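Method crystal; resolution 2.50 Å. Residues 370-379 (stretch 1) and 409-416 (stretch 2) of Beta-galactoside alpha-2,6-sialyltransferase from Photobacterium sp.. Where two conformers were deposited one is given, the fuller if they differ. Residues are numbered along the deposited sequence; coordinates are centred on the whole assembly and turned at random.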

ATOM      1  N   GLU A 370     -15.199 -16.060 -19.055  1.00 53.57           N
ATOM      2  CA  GLU A 370     -16.319 -15.900 -18.135  1.00 53.32           C
ATOM      3  C   GLU A 370     -16.848 -14.474 -17.989  1.00 52.06           C
ATOM      4  O   GLU A 370     -17.873 -14.270 -17.338  1.00 52.18           O
ATOM      5  N   ARG A 371     -16.193 -13.474 -18.559  1.00 51.08           N
ATOM      6  CA  ARG A 371     -16.506 -12.116 -18.133  0.70 50.74           C
ATOM      7  C   ARG A 371     -17.793 -11.490 -18.691  1.00 50.57           C
ATOM      8  O   ARG A 371     -18.357 -10.571 -18.075  1.00 50.63           O
ATOM      9  N   GLU A 372     -18.297 -12.010 -19.806  1.00 49.70           N
ATOM     10  CA  GLU A 372     -19.591 -11.518 -20.275  1.00 49.04           C
ATOM     11  C   GLU A 372     -20.693 -12.043 -19.375  1.00 47.59           C
ATOM     12  O   GLU A 372     -21.676 -11.345 -19.092  1.00 47.17           O
ATOM     13  N   TYR A 373     -20.494 -13.272 -18.902  1.00 45.96           N
ATOM     14  CA  TYR A 373     -21.431 -13.931 -18.006  1.00 44.08           C
ATOM     15  C   TYR A 373     -21.416 -13.192 -16.660  1.00 43.86           C
ATOM     16  O   TYR A 373     -22.464 -12.995 -16.040  1.00 43.22           O
ATOM     17  N   TYR A 374     -20.217 -12.773 -16.244  1.00 43.29           N
ATOM     18  CA  TYR A 374     -20.031 -11.954 -15.053  1.00 42.84           C
ATOM     19  C   TYR A 374     -20.751 -10.616 -15.186  1.00 43.49           C
ATOM     20  O   TYR A 374     -21.363 -10.144 -14.228  1.00 43.97           O
ATOM     21  N   ALA A 375     -20.708 -10.008 -16.368  1.00 43.26           N
ATOM     22  CA  ALA A 375     -21.384  -8.746 -16.539  1.00 42.92           C
ATOM     23  C   ALA A 375     -22.889  -8.967 -16.433  1.00 43.65           C
ATOM     24  O   ALA A 375     -23.586  -8.235 -15.712  1.00 43.90           O
ATOM     25  N   LYS A 376     -23.387  -9.990 -17.125  1.00 43.76           N
ATOM     26  CA  LYS A 376     -24.819 -10.219 -17.197  1.00 44.38           C
ATOM     27  C   LYS A 376     -25.393 -10.559 -15.811  1.00 43.42           C
ATOM     28  O   LYS A 376     -26.468 -10.081 -15.446  1.00 43.27           O
ATOM     29  N   GLN A 377     -24.646 -11.325 -15.027  1.00 43.00           N
ATOM     30  CA  GLN A 377     -25.051 -11.638 -13.655  1.00 43.07           C
ATOM     31  C   GLN A 377     -25.090 -10.427 -12.696  1.00 42.22           C
ATOM     32  O   GLN A 377     -26.016 -10.298 -11.876  1.00 42.35           O
ATOM     33  N   GLN A 378     -24.091  -9.554 -12.790  1.00 40.52           N
ATOM     34  CA  GLN A 378     -24.049  -8.393 -11.926  1.00 39.54           C
ATOM     35  C   GLN A 378     -25.166  -7.395 -12.270  1.00 39.03           C
ATOM     36  O   GLN A 378     -25.740  -6.759 -11.378  1.00 38.58           O
ATOM     37  N   ILE A 379     -25.474  -7.281 -13.562  1.00 38.29           N
ATOM     38  CA  ILE A 379     -26.629  -6.534 -14.020  1.00 37.23           C
ATOM     39  C   ILE A 379     -27.885  -7.110 -13.354  1.00 37.80           C
ATOM     40  O   ILE A 379     -28.745  -6.373 -12.851  1.00 37.69           O
ATOM     41  N   GLY A 409     -12.288  -4.356 -16.126  1.00 40.74           N
ATOM     42  CA  GLY A 409     -12.091  -4.208 -17.551  1.00 40.80           C
ATOM     43  C   GLY A 409     -13.418  -4.150 -18.269  1.00 41.35           C
ATOM     44  O   GLY A 409     -14.264  -3.309 -17.955  1.00 40.90           O
ATOM     45  N   ILE A 410     -13.607  -5.069 -19.209  1.00 41.68           N
ATOM     46  CA  ILE A 410     -14.777  -5.056 -20.067  1.00 42.45           C
ATOM     47  C   ILE A 410     -16.057  -5.355 -19.293  1.00 42.19           C
ATOM     48  O   ILE A 410     -17.141  -5.046 -19.768  1.00 42.77           O
ATOM     49  N   ILE A 411     -15.932  -5.930 -18.092  1.00 42.15           N
ATOM     50  CA  ILE A 411     -17.099  -6.182 -17.224  1.00 41.70           C
ATOM     51  C   ILE A 411     -17.718  -4.872 -16.778  1.00 41.96           C
ATOM     52  O   ILE A 411     -18.947  -4.699 -16.809  1.00 42.52           O
ATOM     53  N   ASN A 412     -16.857  -3.950 -16.367  1.00 41.63           N
ATOM     54  CA  ASN A 412     -17.285  -2.634 -15.941  1.00 42.08           C
ATOM     55  C   ASN A 412     -17.950  -1.847 -17.056  1.00 42.75           C
ATOM     56  O   ASN A 412     -18.985  -1.223 -16.821  1.00 42.69           O
ATOM     57  N   THR A 413     -17.403  -1.893 -18.272  1.00 43.28           N
ATOM     58  CA  THR A 413     -18.045  -1.117 -19.330  1.00 44.23           C
ATOM     59  C   THR A 413     -19.428  -1.689 -19.705  1.00 44.05           C
ATOM     60  O   THR A 413     -20.377  -0.934 -19.884  1.00 43.97           O
ATOM     61  N   LEU A 414     -19.546  -3.019 -19.752  1.00 44.31           N
ATOM     62  CA  LEU A 414     -20.830  -3.678 -20.011  1.00 44.65           C
ATOM     63  C   LEU A 414     -21.903  -3.312 -18.983  1.00 44.88           C
ATOM     64  O   LEU A 414     -23.036  -3.002 -19.358  1.00 45.22           O
ATOM     65  N   ILE A 415     -21.536  -3.339 -17.697  1.00 44.68           N
ATOM     66  CA  ILE A 415     -22.452  -2.977 -16.608  1.00 44.35           C
ATOM     67  C   ILE A 415     -22.839  -1.517 -16.744  1.00 44.92           C
ATOM     68  O   ILE A 415     -23.993  -1.153 -16.578  1.00 45.04           O
ATOM     69  N   MET A 416     -21.860  -0.698 -17.080  1.00 45.94           N
ATOM     70  CA  MET A 416     -22.028   0.738 -17.133  1.00 47.28           C
ATOM     71  C   MET A 416     -22.987   1.157 -18.236  1.00 47.60           C
ATOM     72  O   MET A 416     -23.847   2.006 -18.010  1.00 47.53           O
TER

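Two helical segments of one chain pack side by side here. One runs through Ala375 to Ile379, the other through Ile411 to Met416. Their N-to-C directions differ by 38°, and their axes come within 8.8 Å. The backbones are nearest where Ala375 meets Ile411, with 5.0 Å between CA of Ala375 and CA of Ile411. The contact buries 443 Å² in total. No hydrogen bond crosses it; the contact is van der Waals packing, mostly of side chains.

Ile411 covers the most surface. Its CA-to-CB bond points toward the first helix, and its rotamer is m, t. The side chain fits as a knob into a hole formed by Arg371, Tyr374, Ala375 and Gln378. CG1 of Ile411 lies 3.5 Å from CB of Arg371. CD1 of Ile411 lies 3.8 Å from CB of Tyr374 and meets the Tyr374 ring obliquely. CG2 of Ile411 is 4.1 Å from CA of Ala375. The side chain of Ala375 is only a methyl group, and its small size is in keeping with the close backbone approach.

Gln378 completes the hole. Its chi1 is m and its chi2 is t, and its CA-to-CB bond points toward the second helix. NE2 of Gln378 comes within 3.5 Å of CG2 of Ile411, a contact with no polar partner on the Ile411 side. NE2 of Gln378 also donates a hydrogen bond to the backbone O of Tyr374 at 3.2 Å, one turn back in its own helix. The amide also has partners elsewhere in the structure, so its polar atoms are satisfied although the residue is buried.

Ile415 lies one turn beyond Ile411 and is next in area covered. It is also m, t. Its CA-to-CB bond points sideways, but the end of the side chain comes nearer to the first helix. CD1 of Ile415 reaches 3.7 Å from CB of Gln378. CG1 of Ile415 packs 4.3 Å from CG1 of Ile379, another m, t isoleucine.

Arg371 and Leu414 add the next largest areas. Arg371 has chi1 p and points its CA-to-CB bond toward the second helix. Besides its contact with Ile411, CG of Arg371 lies 3.9 Å from CG2 of Ile410. The contact is made by the aliphatic part of the arginine; its NE is hydrogen-bonded to a residue just outside the stretches. Leu414 is m, t, and its CA-to-CB bond points toward the first helix. CB of Leu414 lies 3.7 Å from CB of Ala375. CB of Ala375 also lies 4.3 Å from CG2 of Ile411, so the methyl meets both residues.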

ATOM      1  CB  GLU A 370     -15.908 -16.361 -16.727  1.00 53.66           C
ATOM      2  CG  GLU A 370     -15.716 -17.848 -16.549  1.00 55.86           C
ATOM      3  CD  GLU A 370     -15.974 -18.277 -15.112  1.00 59.97           C
ATOM      4  OE1 GLU A 370     -17.108 -18.735 -14.822  1.00 62.78           O
ATOM      5  OE2 GLU A 370     -15.065 -18.131 -14.263  1.00 59.76           O
ATOM      6  CB  ARG A 371     -15.275 -11.186 -18.164  0.70 50.69           C
ATOM      7  CG  ARG A 371     -14.746 -10.811 -19.491  0.70 49.74           C
ATOM      8  CD  ARG A 371     -13.212 -10.873 -19.492  0.70 47.54           C
ATOM      9  NE  ARG A 371     -12.808 -11.245 -20.838  0.70 46.11           N
ATOM     10  CZ  ARG A 371     -11.916 -10.620 -21.589  0.70 45.35           C
ATOM     11  NH1 ARG A 371     -11.214  -9.588 -21.127  0.70 43.41           N
ATOM     12  NH2 ARG A 371     -11.705 -11.080 -22.809  0.70 44.79           N
ATOM     13  CB  GLU A 372     -19.842 -11.871 -21.736  1.00 49.57           C
ATOM     14  CG  GLU A 372     -18.855 -11.167 -22.656  1.00 54.45           C
ATOM     15  CD  GLU A 372     -19.039 -11.505 -24.123  1.00 60.77           C
ATOM     16  OE1 GLU A 372     -19.525 -12.621 -24.444  1.00 63.29           O
ATOM     17  OE2 GLU A 372     -18.671 -10.646 -24.964  1.00 63.05           O
ATOM     18  CB  TYR A 373     -21.050 -15.405 -17.854  1.00 42.85           C
ATOM     19  CG  TYR A 373     -21.705 -16.085 -16.688  1.00 41.49           C
ATOM     20  CD1 TYR A 373     -23.085 -16.343 -16.685  1.00 38.96           C
ATOM     21  CD2 TYR A 373     -20.960 -16.470 -15.581  1.00 40.12           C
ATOM     22  CE1 TYR A 373     -23.693 -16.964 -15.606  1.00 38.95           C
ATOM     23  CE2 TYR A 373     -21.571 -17.098 -14.477  1.00 39.40           C
ATOM     24  CZ  TYR A 373     -22.929 -17.341 -14.500  1.00 39.99           C
ATOM     25  OH  TYR A 373     -23.530 -17.959 -13.422  1.00 40.23           O
ATOM     26  CB  TYR A 374     -18.538 -11.748 -14.748  1.00 42.25           C
ATOM     27  CG  TYR A 374     -17.975 -12.766 -13.780  1.00 40.47           C
ATOM     28  CD1 TYR A 374     -18.013 -14.139 -14.070  1.00 39.12           C
ATOM     29  CD2 TYR A 374     -17.419 -12.362 -12.561  1.00 40.08           C
ATOM     30  CE1 TYR A 374     -17.511 -15.092 -13.160  1.00 38.88           C
ATOM     31  CE2 TYR A 374     -16.913 -13.315 -11.638  1.00 40.80           C
ATOM     32  CZ  TYR A 374     -16.960 -14.672 -11.951  1.00 40.09           C
ATOM     33  OH  TYR A 374     -16.465 -15.598 -11.054  1.00 39.34           O
ATOM     34  CB  ALA A 375     -21.029  -8.129 -17.849  1.00 42.35           C
ATOM     35  CB  LYS A 376     -25.166 -11.235 -18.292  1.00 43.98           C
ATOM     36  CG  LYS A 376     -26.544 -11.913 -18.161  1.00 46.55           C
ATOM     37  CD  LYS A 376     -26.871 -12.759 -19.407  1.00 46.94           C
ATOM     38  CE  LYS A 376     -27.565 -14.096 -19.084  1.00 50.60           C
ATOM     39  NZ  LYS A 376     -28.954 -13.864 -18.628  1.00 52.20           N
ATOM     40  CB  GLN A 377     -24.183 -12.751 -13.075  1.00 42.82           C
ATOM     41  CG  GLN A 377     -24.454 -14.132 -13.699  1.00 47.27           C
ATOM     42  CD  GLN A 377     -25.949 -14.507 -13.772  1.00 50.94           C
ATOM     43  OE1 GLN A 377     -26.644 -14.541 -12.755  1.00 51.92           O
ATOM     44  NE2 GLN A 377     -26.442 -14.773 -14.991  1.00 51.56           N
ATOM     45  CB  GLN A 378     -22.658  -7.765 -11.933  1.00 39.11           C
ATOM     46  CG  GLN A 378     -21.612  -8.653 -11.232  1.00 39.49           C
ATOM     47  CD  GLN A 378     -20.191  -8.104 -11.309  1.00 39.66           C
ATOM     48  OE1 GLN A 378     -19.816  -7.201 -10.551  1.00 39.47           O
ATOM     49  NE2 GLN A 378     -19.386  -8.660 -12.219  1.00 38.81           N
ATOM     50  CB  ILE A 379     -26.740  -6.568 -15.550  1.00 37.36           C
ATOM     51  CG1 ILE A 379     -25.685  -5.624 -16.163  1.00 36.74           C
ATOM     52  CG2 ILE A 379     -28.167  -6.183 -16.010  1.00 36.80           C
ATOM     53  CD1 ILE A 379     -25.543  -5.702 -17.694  1.00 36.39           C
ATOM     54  CB  ILE A 410     -14.578  -5.973 -21.316  1.00 42.89           C
ATOM     55  CG1 ILE A 410     -14.890  -5.196 -22.611  1.00 45.87           C
ATOM     56  CG2 ILE A 410     -15.316  -7.326 -21.197  1.00 42.79           C
ATOM     57  CD1 ILE A 410     -16.438  -4.953 -22.973  1.00 48.17           C
ATOM     58  CB  ILE A 411     -16.730  -6.991 -15.963  1.00 41.65           C
ATOM     59  CG1 ILE A 411     -16.221  -8.373 -16.351  1.00 40.41           C
ATOM     60  CG2 ILE A 411     -17.929  -7.102 -15.025  1.00 40.98           C
ATOM     61  CD1 ILE A 411     -15.733  -9.170 -15.186  1.00 41.45           C
ATOM     62  CB  ASN A 412     -16.131  -1.855 -15.304  1.00 41.34           C
ATOM     63  CG  ASN A 412     -15.620  -2.523 -14.034  1.00 40.42           C
ATOM     64  OD1 ASN A 412     -16.294  -3.377 -13.467  1.00 40.74           O
ATOM     65  ND2 ASN A 412     -14.438  -2.129 -13.577  1.00 38.51           N
ATOM     66  CB  THR A 413     -17.109  -0.802 -20.569  1.00 44.66           C
ATOM     67  OG1 THR A 413     -17.261  -1.802 -21.577  1.00 46.73           O
ATOM     68  CG2 THR A 413     -15.630  -0.695 -20.164  1.00 43.58           C
ATOM     69  CB  LEU A 414     -20.672  -5.195 -20.079  1.00 44.63           C
ATOM     70  CG  LEU A 414     -19.984  -5.726 -21.340  1.00 44.91           C
ATOM     71  CD1 LEU A 414     -19.510  -7.140 -21.134  1.00 41.27           C
ATOM     72  CD2 LEU A 414     -20.916  -5.637 -22.570  1.00 43.51           C
ATOM     73  CB  ILE A 415     -21.824  -3.218 -15.203  1.00 43.80           C
ATOM     74  CG1 ILE A 415     -21.697  -4.706 -14.915  1.00 42.92           C
ATOM     75  CG2 ILE A 415     -22.643  -2.562 -14.109  1.00 42.57           C
ATOM     76  CD1 ILE A 415     -20.830  -5.016 -13.708  1.00 42.53           C
ATOM     77  CB  MET A 416     -20.663   1.409 -17.285  1.00 48.02           C
ATOM     78  CG  MET A 416     -20.552   2.804 -16.711  1.00 50.77           C
ATOM     79  SD  MET A 416     -21.196   3.109 -15.032  1.00 56.03           S
ATOM     80  CE  MET A 416     -21.831   4.767 -15.370  1.00 49.61           C
TER